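Alanine dehydrogenase (Archaeoglobus fulgidus, PDB 1OMO) catalyses the NAD-dependent oxidative deamination of L-alanine to pyruvate and the reverse reductive amination, working as a homodimer. Local coordinates at residues 264-268 with 269-273. Numbering follows the deposited sequence.
Sequences VHATI and GEVIA
Thr267 and Glu270 bond to each other in both directions, the reciprocal pattern that defines a capping box. In one direction the amide of Glu270 donates its N-H to the threonine hydroxyl, with Glu270 N to Thr267 OG1 at 3.1 Å and an N-H...O angle of 157°, a capping bond to Thr267, which sits at the N-cap position just before the helix. In the other, Thr267 N reaches Glu270 OE1 at 2.8 Å, approaching nearly end-on to the carboxylate C-O bond. The torsions account for this closure: chi1 of 62° sets OG1 of Thr267 between its own N and carbonyl carbon, where Glu270 N meets it, while the glutamate chain, with CG beside its own N and extended beyond, doubles back along the turn. The two side chains cross at about a right angle, and Glu270 OE1 also lies 3.6 Å from Ala266 CB. An alanine in place of Glu270 would remove OE1 and would probably leave Thr267 N without its acceptor here, so that the box would lose its return bond. Backbone bonds then carry the turn onward: a weak one from Val271 N to Thr267 O, and a sound one from Ile272 N to Ile268 O at 2.9 Å. Apolar contacts accompany the box: Ala266 CB is 4.1 Å from Val271 CG2, and Ile268 CG1 4.0 Å from Ile272 CD1. The box thus marks a strand-to-helix junction, where the short axes of 264-267 and 269-273 run at 66° to each other. Strand 264-267 is the outermost strand at one end of the parallel sheet of the Rossmann-fold NAD domain, where Ala266 and Ile268 make backbone bonds to Val238. Ile268 and Ile272 both touch Phe28 of helix 17-32, and Ile272 also reaches Ile115 and Tyr119 of helix 102-120.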
ATOM      1  N   VAL A 264      -5.622   6.399  27.877  1.00 31.62           N
ATOM      2  CA  VAL A 264      -6.532   6.422  26.742  1.00 29.99           C
ATOM      3  C   VAL A 264      -7.721   5.595  27.185  1.00 29.71           C
ATOM      4  O   VAL A 264      -7.579   4.431  27.574  1.00 29.45           O
ATOM      5  CB  VAL A 264      -5.923   5.814  25.458  1.00 28.69           C
ATOM      6  CG1 VAL A 264      -6.989   5.721  24.387  1.00 28.39           C
ATOM      7  CG2 VAL A 264      -4.803   6.685  24.948  1.00 26.77           C
ATOM      8  N   HIS A 265      -8.893   6.207  27.132  1.00 27.55           N
ATOM      9  CA  HIS A 265     -10.098   5.539  27.579  1.00 28.21           C
ATOM     10  C   HIS A 265     -10.694   4.475  26.642  1.00 26.33           C
ATOM     11  O   HIS A 265     -11.111   3.401  27.091  1.00 26.02           O
ATOM     12  CB  HIS A 265     -11.168   6.588  27.904  1.00 26.02           C
ATOM     13  CG  HIS A 265     -12.472   5.996  28.328  1.00 27.87           C
ATOM     14  ND1 HIS A 265     -13.680   6.372  27.772  1.00 27.10           N
ATOM     15  CD2 HIS A 265     -12.756   5.011  29.210  1.00 28.23           C
ATOM     16  CE1 HIS A 265     -14.644   5.638  28.291  1.00 28.86           C
ATOM     17  NE2 HIS A 265     -14.112   4.804  29.165  1.00 28.84           N
ATOM     18  N   ALA A 266     -10.752   4.777  25.353  1.00 24.29           N
ATOM     19  CA  ALA A 266     -11.342   3.841  24.414  1.00 22.93           C
ATOM     20  C   ALA A 266     -11.072   4.311  22.999  1.00 21.33           C
ATOM     21  O   ALA A 266     -10.511   5.376  22.815  1.00 23.03           O
ATOM     22  CB  ALA A 266     -12.854   3.804  24.665  1.00 20.44           C
ATOM     23  N   THR A 267     -11.457   3.513  22.009  1.00 19.32           N
ATOM     24  CA  THR A 267     -11.358   3.916  20.607  1.00 19.01           C
ATOM     25  C   THR A 267     -12.811   4.330  20.337  1.00 18.13           C
ATOM     26  O   THR A 267     -13.718   3.946  21.067  1.00 20.33           O
ATOM     27  CB  THR A 267     -11.019   2.750  19.651  1.00 19.18           C
ATOM     28  OG1 THR A 267     -12.072   1.779  19.698  1.00 21.26           O
ATOM     29  CG2 THR A 267      -9.703   2.075  20.040  1.00 16.77           C
ATOM     30  N   ILE A 268     -13.052   5.113  19.304  1.00 18.90           N
ATOM     31  CA  ILE A 268     -14.415   5.545  19.022  1.00 18.30           C
ATOM     32  C   ILE A 268     -15.324   4.361  18.638  1.00 19.01           C
ATOM     33  O   ILE A 268     -16.525   4.392  18.903  1.00 17.13           O
ATOM     34  CB  ILE A 268     -14.406   6.641  17.920  1.00 18.48           C
ATOM     35  CG1 ILE A 268     -15.801   7.230  17.745  1.00 17.98           C
ATOM     36  CG2 ILE A 268     -13.868   6.062  16.618  1.00 18.68           C
ATOM     37  CD1 ILE A 268     -16.425   7.653  19.022  1.00 18.88           C
ATOM     38  N   GLY A 269     -14.735   3.319  18.024  1.00 21.12           N
ATOM     39  CA  GLY A 269     -15.481   2.134  17.620  1.00 18.97           C
ATOM     40  C   GLY A 269     -15.968   1.391  18.853  1.00 21.34           C
ATOM     41  O   GLY A 269     -17.089   0.886  18.905  1.00 21.01           O
ATOM     42  N   GLU A 270     -15.129   1.321  19.870  1.00 21.56           N
ATOM     43  CA  GLU A 270     -15.544   0.638  21.063  1.00 23.14           C
ATOM     44  C   GLU A 270     -16.733   1.348  21.674  1.00 22.61           C
ATOM     45  O   GLU A 270     -17.653   0.694  22.164  1.00 22.21           O
ATOM     46  CB  GLU A 270     -14.424   0.587  22.082  1.00 26.63           C
ATOM     47  CG  GLU A 270     -13.342  -0.414  21.760  1.00 28.56           C
ATOM     48  CD  GLU A 270     -12.169  -0.242  22.693  1.00 30.28           C
ATOM     49  OE1 GLU A 270     -11.710   0.894  22.830  1.00 32.18           O
ATOM     50  OE2 GLU A 270     -11.709  -1.221  23.296  1.00 33.45           O
ATOM     51  N   VAL A 271     -16.729   2.679  21.638  1.00 22.34           N
ATOM     52  CA  VAL A 271     -17.849   3.419  22.207  1.00 21.33           C
ATOM     53  C   VAL A 271     -19.102   3.201  21.378  1.00 22.28           C
ATOM     54  O   VAL A 271     -20.183   2.949  21.908  1.00 22.43           O
ATOM     55  CB  VAL A 271     -17.563   4.944  22.301  1.00 21.82           C
ATOM     56  CG1 VAL A 271     -18.812   5.681  22.736  1.00 19.97           C
ATOM     57  CG2 VAL A 271     -16.444   5.215  23.319  1.00 22.87           C
ATOM     58  N   ILE A 272     -18.959   3.287  20.071  1.00 21.43           N
ATOM     59  CA  ILE A 272     -20.104   3.114  19.228  1.00 22.42           C
ATOM     60  C   ILE A 272     -20.668   1.697  19.398  1.00 24.21           C
ATOM     61  O   ILE A 272     -21.879   1.508  19.447  1.00 24.00           O
ATOM     62  CB  ILE A 272     -19.726   3.390  17.761  1.00 21.30           C
ATOM     63  CG1 ILE A 272     -19.342   4.857  17.610  1.00 20.93           C
ATOM     64  CG2 ILE A 272     -20.894   3.078  16.840  1.00 21.71           C
ATOM     65  CD1 ILE A 272     -18.863   5.219  16.241  1.00 22.97           C
ATOM     66  N   ALA A 273     -19.778   0.716  19.518  1.00 23.72           N
ATOM     67  CA  ALA A 273     -20.189  -0.664  19.663  1.00 23.29           C
ATOM     68  C   ALA A 273     -20.670  -1.035  21.073  1.00 23.22           C
ATOM     69  O   ALA A 273     -21.167  -2.118  21.287  1.00 20.47           O
ATOM     70  CB  ALA A 273     -19.051  -1.571  19.235  1.00 22.05           C
TER